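Long-range contacts in Lmo0181 protein (Listeria monocytogenes serovar 1/2a, PDB 5F7V), which binds cycloalternan, a cyclic glucan, as a probably lipid-anchored substrate-binding protein, and probably delivers it to an ABC transporter: residues 131-136 / 238-243; 171-176 / 222-227; 358-363 / 394-399. All coordinates share one frame; numbering follows the deposited sequence.

How the contacts relate
Two of the three contacts share one lobe of this periplasmic-binding-protein-like fold, and the third lies across the chain's centre from contact 1. Contacts 1 and 2, with centres 12 Å apart, build on the same mixed sheet, and residues 171-176 and 222-227 both fall between Lys136 and Asp238 in the chain. They touch directly: Leu239 CD2 rests 3.8 Å from Trp171 CZ3. Contact 3 joins the start of helix 361-376 to the end of helix 382-397, its centre 35 Å from contact 1's and 30 Å from contact 2's. Contact 2 comes nearest the glycan, which touches Pro176; the side chains of Ile133 and Val358 lie about 9 Å and about 13 Å from a bound glucose unit.

Contact 1: residues 131-136 / 238-243; sequences VTIYNK and DLFMNG
The phenyl ring of Phe240 is the flat group that carries this contact, and it meets strand 131-135 with its outer rim. At the edge, close to the ring plane, lie the carbonyl carbon of Tyr134 and the amide of Asn135, with Asn135 N 4.0 Å from Phe240 CE1. Ile133 comes in obliquely instead: its CG2 branch sits 3.7 Å from Phe240 CZ, and the two side chains cross at about a right angle. That branch is anti to the backbone N, while Phe240 holds CG anti to its own N (chi1 -176°), which carries the ring out from the helix to the strand.

No direct hydrogen bond joins the segments. A water bridges them instead, accepting from Asn135 ND2 at 3.0 Å and donating to Phe240 O at 2.8 Å. The same carbonyl also receives Gly243 N at 3.0 Å, so two donors grip it. Gly243, its phi positive, takes the C-prime place in the Schellman motif that closes helix 236-241, and its CA approaches Asn135 ND2 to 4.2 Å. Asn135 works at both ends of its amide: ND2 serves the water, while OD1 caps Leu138 N at the start of helix 136-142.

Around this pair, Phe263 meets Phe240 edge-to-face and Phe258 of helix 255-258 meets it with planes at about 45°. The strand bearing Ile133 is hydrogen-bonded between strands 245-251 and 265-268, so that helix 236-241 packs by way of Phe240 onto the sheet, beside Leu248.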
# COMPACT_ATOMS: atom_id res chain seq x y z
N VAL A 131 -1.71 7.86 5.33
CA VAL A 131 -1.89 9.08 6.10
C VAL A 131 -2.94 8.83 7.15
O VAL A 131 -3.65 7.82 7.12
CB VAL A 131 -2.32 10.28 5.22
CG1 VAL A 131 -1.16 10.68 4.32
CG2 VAL A 131 -3.54 9.98 4.38
N THR A 132 -3.01 9.75 8.10
CA THR A 132 -4.15 9.76 9.03
C THR A 132 -5.27 10.52 8.40
O THR A 132 -5.15 11.73 8.16
CB THR A 132 -3.74 10.40 10.35
OG1 THR A 132 -2.66 9.63 10.89
CG2 THR A 132 -4.92 10.43 11.32
N ILE A 133 -6.39 9.86 8.18
CA ILE A 133 -7.57 10.46 7.58
C ILE A 133 -8.55 10.72 8.71
O ILE A 133 -8.84 9.80 9.49
CB ILE A 133 -8.19 9.55 6.52
CG1 ILE A 133 -7.13 9.14 5.49
CG2 ILE A 133 -9.39 10.27 5.88
CD1 ILE A 133 -7.67 8.49 4.26
N TYR A 134 -9.05 11.93 8.88
CA TYR A 134 -9.84 12.22 10.06
C TYR A 134 -11.13 12.92 9.70
O TYR A 134 -11.25 13.67 8.73
CB TYR A 134 -9.04 13.01 11.09
CG TYR A 134 -8.53 14.37 10.70
CD1 TYR A 134 -7.31 14.53 10.06
CD2 TYR A 134 -9.24 15.54 10.97
CE1 TYR A 134 -6.79 15.77 9.71
CE2 TYR A 134 -8.73 16.77 10.63
CZ TYR A 134 -7.53 16.89 9.99
OH TYR A 134 -7.08 18.15 9.70
N ASN A 135 -12.15 12.59 10.49
CA ASN A 135 -13.51 13.11 10.38
C ASN A 135 -13.56 14.40 11.19
O ASN A 135 -13.63 14.39 12.42
CB ASN A 135 -14.49 12.06 10.88
CG ASN A 135 -15.93 12.48 10.87
OD1 ASN A 135 -16.25 13.66 10.94
ND2 ASN A 135 -16.81 11.48 10.77
N LYS A 136 -13.57 15.54 10.48
CA LYS A 136 -13.55 16.84 11.12
C LYS A 136 -14.83 17.10 11.90
O LYS A 136 -14.77 17.79 12.93
CB LYS A 136 -13.39 17.93 10.09
CG LYS A 136 -12.04 17.99 9.38
CD LYS A 136 -12.05 18.92 8.19
CE LYS A 136 -12.14 20.35 8.64
NZ LYS A 136 -12.05 21.25 7.47
N ASP A 238 -15.41 1.13 5.92
CA ASP A 238 -16.88 1.13 5.94
C ASP A 238 -17.40 1.80 7.22
O ASP A 238 -18.31 2.63 7.20
CB ASP A 238 -17.46 -0.28 5.87
CG ASP A 238 -16.92 -1.12 4.75
OD1 ASP A 238 -16.66 -0.54 3.68
OD2 ASP A 238 -16.79 -2.36 4.90
N LEU A 239 -16.77 1.46 8.34
CA LEU A 239 -17.12 2.16 9.60
C LEU A 239 -16.82 3.65 9.53
O LEU A 239 -17.55 4.54 9.98
CB LEU A 239 -16.44 1.53 10.80
CG LEU A 239 -17.12 0.28 11.39
CD1 LEU A 239 -17.23 -0.89 10.42
CD2 LEU A 239 -16.45 -0.11 12.71
N PHE A 240 -15.69 3.98 8.90
CA PHE A 240 -15.36 5.40 8.69
C PHE A 240 -16.41 6.13 7.86
O PHE A 240 -16.87 7.23 8.24
CB PHE A 240 -13.96 5.53 8.06
CG PHE A 240 -13.49 6.96 7.89
CD1 PHE A 240 -12.99 7.65 8.99
CD2 PHE A 240 -13.57 7.62 6.67
CE1 PHE A 240 -12.55 8.94 8.87
CE2 PHE A 240 -13.12 8.95 6.57
CZ PHE A 240 -12.61 9.59 7.66
N MET A 241 -16.83 5.53 6.74
CA MET A 241 -17.94 6.09 5.96
C MET A 241 -19.24 6.20 6.73
O MET A 241 -20.00 7.11 6.43
CB MET A 241 -18.15 5.23 4.71
CG MET A 241 -17.04 5.52 3.69
SD MET A 241 -17.17 7.15 2.90
CE MET A 241 -18.49 7.07 1.69
N ASN A 242 -19.46 5.32 7.70
CA ASN A 242 -20.66 5.31 8.55
C ASN A 242 -20.52 6.26 9.73
O ASN A 242 -21.41 6.22 10.59
CB ASN A 242 -20.95 3.86 9.00
CG ASN A 242 -22.42 3.61 9.37
OD1 ASN A 242 -23.31 4.07 8.67
ND2 ASN A 242 -22.66 2.85 10.44
N GLY A 243 -19.51 7.15 9.74
CA GLY A 243 -19.38 8.11 10.82
C GLY A 243 -18.89 7.57 12.14
O GLY A 243 -19.10 8.21 13.18
O HOH W 1 -16.17 8.59 10.61

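Contact 2: residues 171-176 / 222-227; sequences WGTSQP and SKVAPS
CH-pi and apolar packing on the Trp171 indole make up the larger part of this buried contact. Pro226 lies over one face of the indole, its CB 3.8 Å from the centroid of the six-membered ring and 12° off the normal, a well-centred CH-pi contact. The proline covers the five-membered part as well, with CD 3.6 Å from Trp171 CG. Trp171 reaches this position with CG anti to its carbonyl carbon (chi1 -72°), and the carbonyl of Lys223 stands at the edge of the indole, near its plane.

Polar contacts form the second group. Thr173 N donates to Val224 O at 3.0 Å, with 157° at the hydrogen and the donor in the carbonyl plane. Next to it, Ala225 CA makes a CA-H...O contact of 3.0 Å with Thr173 O. A water links Ser174 OG to Pro226 O, donating to the latter at 2.9 Å. Thr173 OG1 is hydrogen-bonded to Glu156 OE2.

Smaller apolar contacts fill the flank: the CG2 methyls of Thr173 and Val224 meet at 3.9 Å, both in the crowded position between backbone N and carbonyl carbon.

The loop after helix 206-220 thus packs against the corner at Gly172 and the short strand that follows. The arrangement belongs to one lobe of the periplasmic-binding-protein-like fold, and the strand's chain continues to Pro176, a residue of the glycan pocket.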
# COMPACT_ATOMS: atom_id res chain seq x y z
N TRP A 171 -15.63 5.18 17.55
CA TRP A 171 -14.26 4.96 18.01
C TRP A 171 -13.37 6.11 17.58
O TRP A 171 -13.53 6.69 16.52
CB TRP A 171 -13.73 3.63 17.45
CG TRP A 171 -14.32 2.40 18.06
CD1 TRP A 171 -13.94 1.74 19.22
CD2 TRP A 171 -15.44 1.68 17.56
NE1 TRP A 171 -14.74 0.66 19.42
CE2 TRP A 171 -15.69 0.62 18.43
CE3 TRP A 171 -16.25 1.83 16.43
CZ2 TRP A 171 -16.72 -0.28 18.23
CZ3 TRP A 171 -17.28 0.93 16.23
CH2 TRP A 171 -17.48 -0.11 17.10
N GLY A 172 -12.41 6.43 18.43
CA GLY A 172 -11.47 7.49 18.14
C GLY A 172 -10.46 7.19 17.05
O GLY A 172 -10.05 8.12 16.34
N THR A 173 -10.08 5.92 16.88
CA THR A 173 -9.05 5.60 15.89
C THR A 173 -9.21 4.21 15.34
O THR A 173 -9.88 3.37 15.92
CB THR A 173 -7.69 5.87 16.49
OG1 THR A 173 -6.70 5.91 15.45
CG2 THR A 173 -7.27 4.84 17.54
N SER A 174 -8.55 3.96 14.23
CA SER A 174 -8.46 2.62 13.68
C SER A 174 -7.19 2.56 12.85
O SER A 174 -6.89 3.45 12.04
CB SER A 174 -9.65 2.30 12.77
OG SER A 174 -9.52 0.95 12.32
N GLN A 175 -6.46 1.48 13.04
CA GLN A 175 -5.17 1.28 12.37
C GLN A 175 -4.96 -0.23 12.26
O GLN A 175 -5.25 -0.99 13.21
CB GLN A 175 -4.06 1.89 13.21
CG GLN A 175 -2.68 1.74 12.61
CD GLN A 175 -1.65 2.72 13.12
OE1 GLN A 175 -0.59 2.89 12.51
NE2 GLN A 175 -1.94 3.33 14.24
N PRO A 176 -4.46 -0.70 11.12
CA PRO A 176 -4.23 -2.16 11.01
C PRO A 176 -3.15 -2.63 11.99
O PRO A 176 -2.18 -1.96 12.27
CB PRO A 176 -3.78 -2.32 9.56
CG PRO A 176 -4.36 -1.13 8.85
CD PRO A 176 -4.24 -0.02 9.82
N SER A 222 -7.71 0.46 26.14
CA SER A 222 -8.45 1.72 26.13
C SER A 222 -9.69 1.60 25.28
O SER A 222 -10.60 2.44 25.41
CB SER A 222 -7.56 2.85 25.62
OG SER A 222 -7.12 2.55 24.30
N LYS A 223 -9.77 0.62 24.38
CA LYS A 223 -10.94 0.39 23.54
C LYS A 223 -11.35 1.62 22.74
O LYS A 223 -12.51 1.92 22.61
CB LYS A 223 -12.09 -0.18 24.39
CG LYS A 223 -11.72 -1.48 25.09
CD LYS A 223 -12.94 -2.17 25.70
CE LYS A 223 -13.19 -1.55 27.04
NZ LYS A 223 -14.34 -2.21 27.72
N VAL A 224 -10.34 2.29 22.22
CA VAL A 224 -10.54 3.45 21.35
C VAL A 224 -10.53 3.11 19.86
O VAL A 224 -10.76 3.99 19.04
CB VAL A 224 -9.50 4.54 21.61
CG1 VAL A 224 -9.59 5.01 23.04
CG2 VAL A 224 -8.09 4.09 21.28
N ALA A 225 -10.31 1.84 19.53
CA ALA A 225 -10.23 1.33 18.16
C ALA A 225 -11.11 0.09 18.08
O ALA A 225 -11.11 -0.71 19.04
CB ALA A 225 -8.80 1.03 17.80
N PRO A 226 -11.85 -0.09 16.97
CA PRO A 226 -12.73 -1.25 16.88
C PRO A 226 -11.95 -2.56 16.81
O PRO A 226 -10.89 -2.63 16.14
CB PRO A 226 -13.53 -0.97 15.61
CG PRO A 226 -12.66 -0.07 14.80
CD PRO A 226 -12.00 0.82 15.81
N SER A 227 -12.43 -3.59 17.48
CA SER A 227 -11.78 -4.89 17.49
C SER A 227 -12.17 -5.70 16.28
O SER A 227 -13.08 -5.34 15.56
CB SER A 227 -12.22 -5.65 18.70
OG SER A 227 -13.57 -6.02 18.57
O HOH W 2 -9.30 -0.80 14.60

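Contact 3: residues 358-363 / 394-399; sequences VKDWNK and NKTMGF
Thr396 and Asp360 meet at the centre of this surface contact, where two helix ends come together. The CG2 methyl of Thr396 approaches Asp360 OD2 to 3.7 Å, and the two side chains run alongside in opposite senses. Met397 flanks the same carboxylate with CG, 4.0 Å from Asp360 OD2, then bends at chi3 (67°) so that its CE methyl lies 3.9 Å from Val358 CG1. On the other flank, the methylene CD of Lys363 reaches Thr396 CG2 at 4.1 Å; the lysine is in contact through its aliphatic part.

The polar link is made by water. One molecule donates to Asp360 OD2 at 2.7 Å and to Thr396 O at 3.1 Å, joining the carboxylate to a carbonyl in the last turn of helix 382-397. Asp360 occupies the N-cap position of helix 361-376, yet its side chain makes no capping bond; CG stands beside the backbone N (chi1 -64°), with the carboxylate facing the other helix. The start of helix 361-376 may favour the charge of Asp360, whereas the end of helix 382-397 would not; the water sits between two acceptors that would otherwise probably repel each other. It is an N-terminus-to-C-terminus meeting of the two long C-terminal helices of the binding-protein fold.

Farther out, a type I turn from Val358 to Trp361 presents Val358 and Asp360 to the partner helix. Thr396 OG1 bonds back to Asn392 O, which leaves the methyl branch facing Asp360. Behind the turn, Trp361 NE1 is held by Asn180 OD1, and Asn362 ND2 by Thr78 OG1 of helix 76-85.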
# COMPACT_ATOMS: atom_id res chain seq x y z
N VAL A 358 11.98 -9.38 0.48
CA VAL A 358 12.29 -10.79 0.77
C VAL A 358 11.30 -11.64 0.00
O VAL A 358 10.11 -11.32 -0.10
CB VAL A 358 12.26 -11.08 2.27
CG1 VAL A 358 13.34 -10.27 2.99
CG2 VAL A 358 10.91 -10.79 2.91
N LYS A 359 11.75 -12.77 -0.52
CA LYS A 359 10.88 -13.65 -1.30
C LYS A 359 9.71 -14.25 -0.52
O LYS A 359 8.71 -14.57 -1.15
CB LYS A 359 11.67 -14.76 -1.98
CG LYS A 359 12.20 -15.83 -1.06
CD LYS A 359 12.73 -17.01 -1.87
CE LYS A 359 13.20 -18.08 -0.91
NZ LYS A 359 13.97 -19.10 -1.66
N ASP A 360 9.81 -14.34 0.81
CA ASP A 360 8.78 -14.99 1.61
C ASP A 360 7.89 -13.97 2.30
O ASP A 360 7.22 -14.35 3.24
CB ASP A 360 9.44 -15.89 2.66
CG ASP A 360 10.22 -17.03 2.06
OD1 ASP A 360 9.63 -17.74 1.21
OD2 ASP A 360 11.41 -17.19 2.45
N TRP A 361 7.81 -12.74 1.83
CA TRP A 361 7.08 -11.71 2.55
C TRP A 361 5.63 -12.06 2.82
O TRP A 361 5.16 -11.93 3.95
CB TRP A 361 7.12 -10.39 1.80
CG TRP A 361 6.44 -9.27 2.54
CD1 TRP A 361 5.29 -8.64 2.22
CD2 TRP A 361 6.91 -8.66 3.74
NE1 TRP A 361 5.02 -7.67 3.14
CE2 TRP A 361 6.01 -7.63 4.09
CE3 TRP A 361 8.01 -8.88 4.57
CZ2 TRP A 361 6.18 -6.83 5.20
CZ3 TRP A 361 8.16 -8.10 5.70
CH2 TRP A 361 7.25 -7.05 6.00
N ASN A 362 4.89 -12.49 1.80
CA ASN A 362 3.48 -12.77 2.02
C ASN A 362 3.26 -13.94 2.97
O ASN A 362 2.34 -13.89 3.81
CB ASN A 362 2.74 -12.90 0.68
CG ASN A 362 2.58 -11.56 -0.07
OD1 ASN A 362 2.64 -10.45 0.49
ND2 ASN A 362 2.38 -11.66 -1.39
N LYS A 363 4.12 -14.95 2.91
CA LYS A 363 4.03 -16.11 3.78
C LYS A 363 4.33 -15.72 5.23
O LYS A 363 3.58 -16.08 6.16
CB LYS A 363 5.03 -17.15 3.27
CG LYS A 363 4.91 -18.40 4.07
CD LYS A 363 6.12 -19.29 4.02
CE LYS A 363 6.58 -19.60 2.62
NZ LYS A 363 6.85 -21.07 2.64
N ASN A 394 12.79 -17.03 11.55
CA ASN A 394 14.07 -17.76 11.60
C ASN A 394 13.98 -19.09 10.89
O ASN A 394 14.86 -19.42 10.14
CB ASN A 394 14.47 -18.02 13.03
CG ASN A 394 14.96 -16.79 13.74
OD1 ASN A 394 15.39 -15.83 13.14
ND2 ASN A 394 14.97 -16.84 15.06
N LYS A 395 12.89 -19.82 11.11
CA LYS A 395 12.73 -21.14 10.46
C LYS A 395 12.48 -20.99 8.97
O LYS A 395 13.10 -21.70 8.16
CB LYS A 395 11.61 -21.92 11.13
CG LYS A 395 11.94 -22.30 12.56
CD LYS A 395 13.39 -22.67 12.90
CE LYS A 395 13.55 -23.10 14.36
NZ LYS A 395 12.58 -24.17 14.73
N THR A 396 11.62 -20.07 8.57
CA THR A 396 11.29 -19.88 7.17
C THR A 396 12.52 -19.46 6.36
O THR A 396 12.75 -19.95 5.24
CB THR A 396 10.16 -18.84 7.03
OG1 THR A 396 9.00 -19.38 7.68
CG2 THR A 396 9.85 -18.50 5.56
N MET A 397 13.34 -18.57 6.91
CA MET A 397 14.44 -17.97 6.17
C MET A 397 15.80 -18.57 6.49
O MET A 397 16.81 -18.17 5.90
CB MET A 397 14.44 -16.47 6.40
CG MET A 397 13.19 -15.84 5.81
SD MET A 397 13.11 -14.05 5.89
CE MET A 397 14.43 -13.58 4.78
N GLY A 398 15.85 -19.49 7.44
CA GLY A 398 17.06 -20.24 7.73
C GLY A 398 18.12 -19.44 8.46
O GLY A 398 19.30 -19.62 8.18
N PHE A 399 17.72 -18.56 9.36
CA PHE A 399 18.64 -17.66 10.02
C PHE A 399 19.47 -18.33 11.11
O PHE A 399 18.96 -19.19 11.82
CB PHE A 399 17.91 -16.46 10.59
CG PHE A 399 17.34 -15.49 9.59
CD1 PHE A 399 17.78 -15.40 8.28
CD2 PHE A 399 16.40 -14.56 10.00
CE1 PHE A 399 17.29 -14.43 7.42
CE2 PHE A 399 15.89 -13.61 9.15
CZ PHE A 399 16.33 -13.54 7.85
O HOH W 3 13.43 -19.00 2.39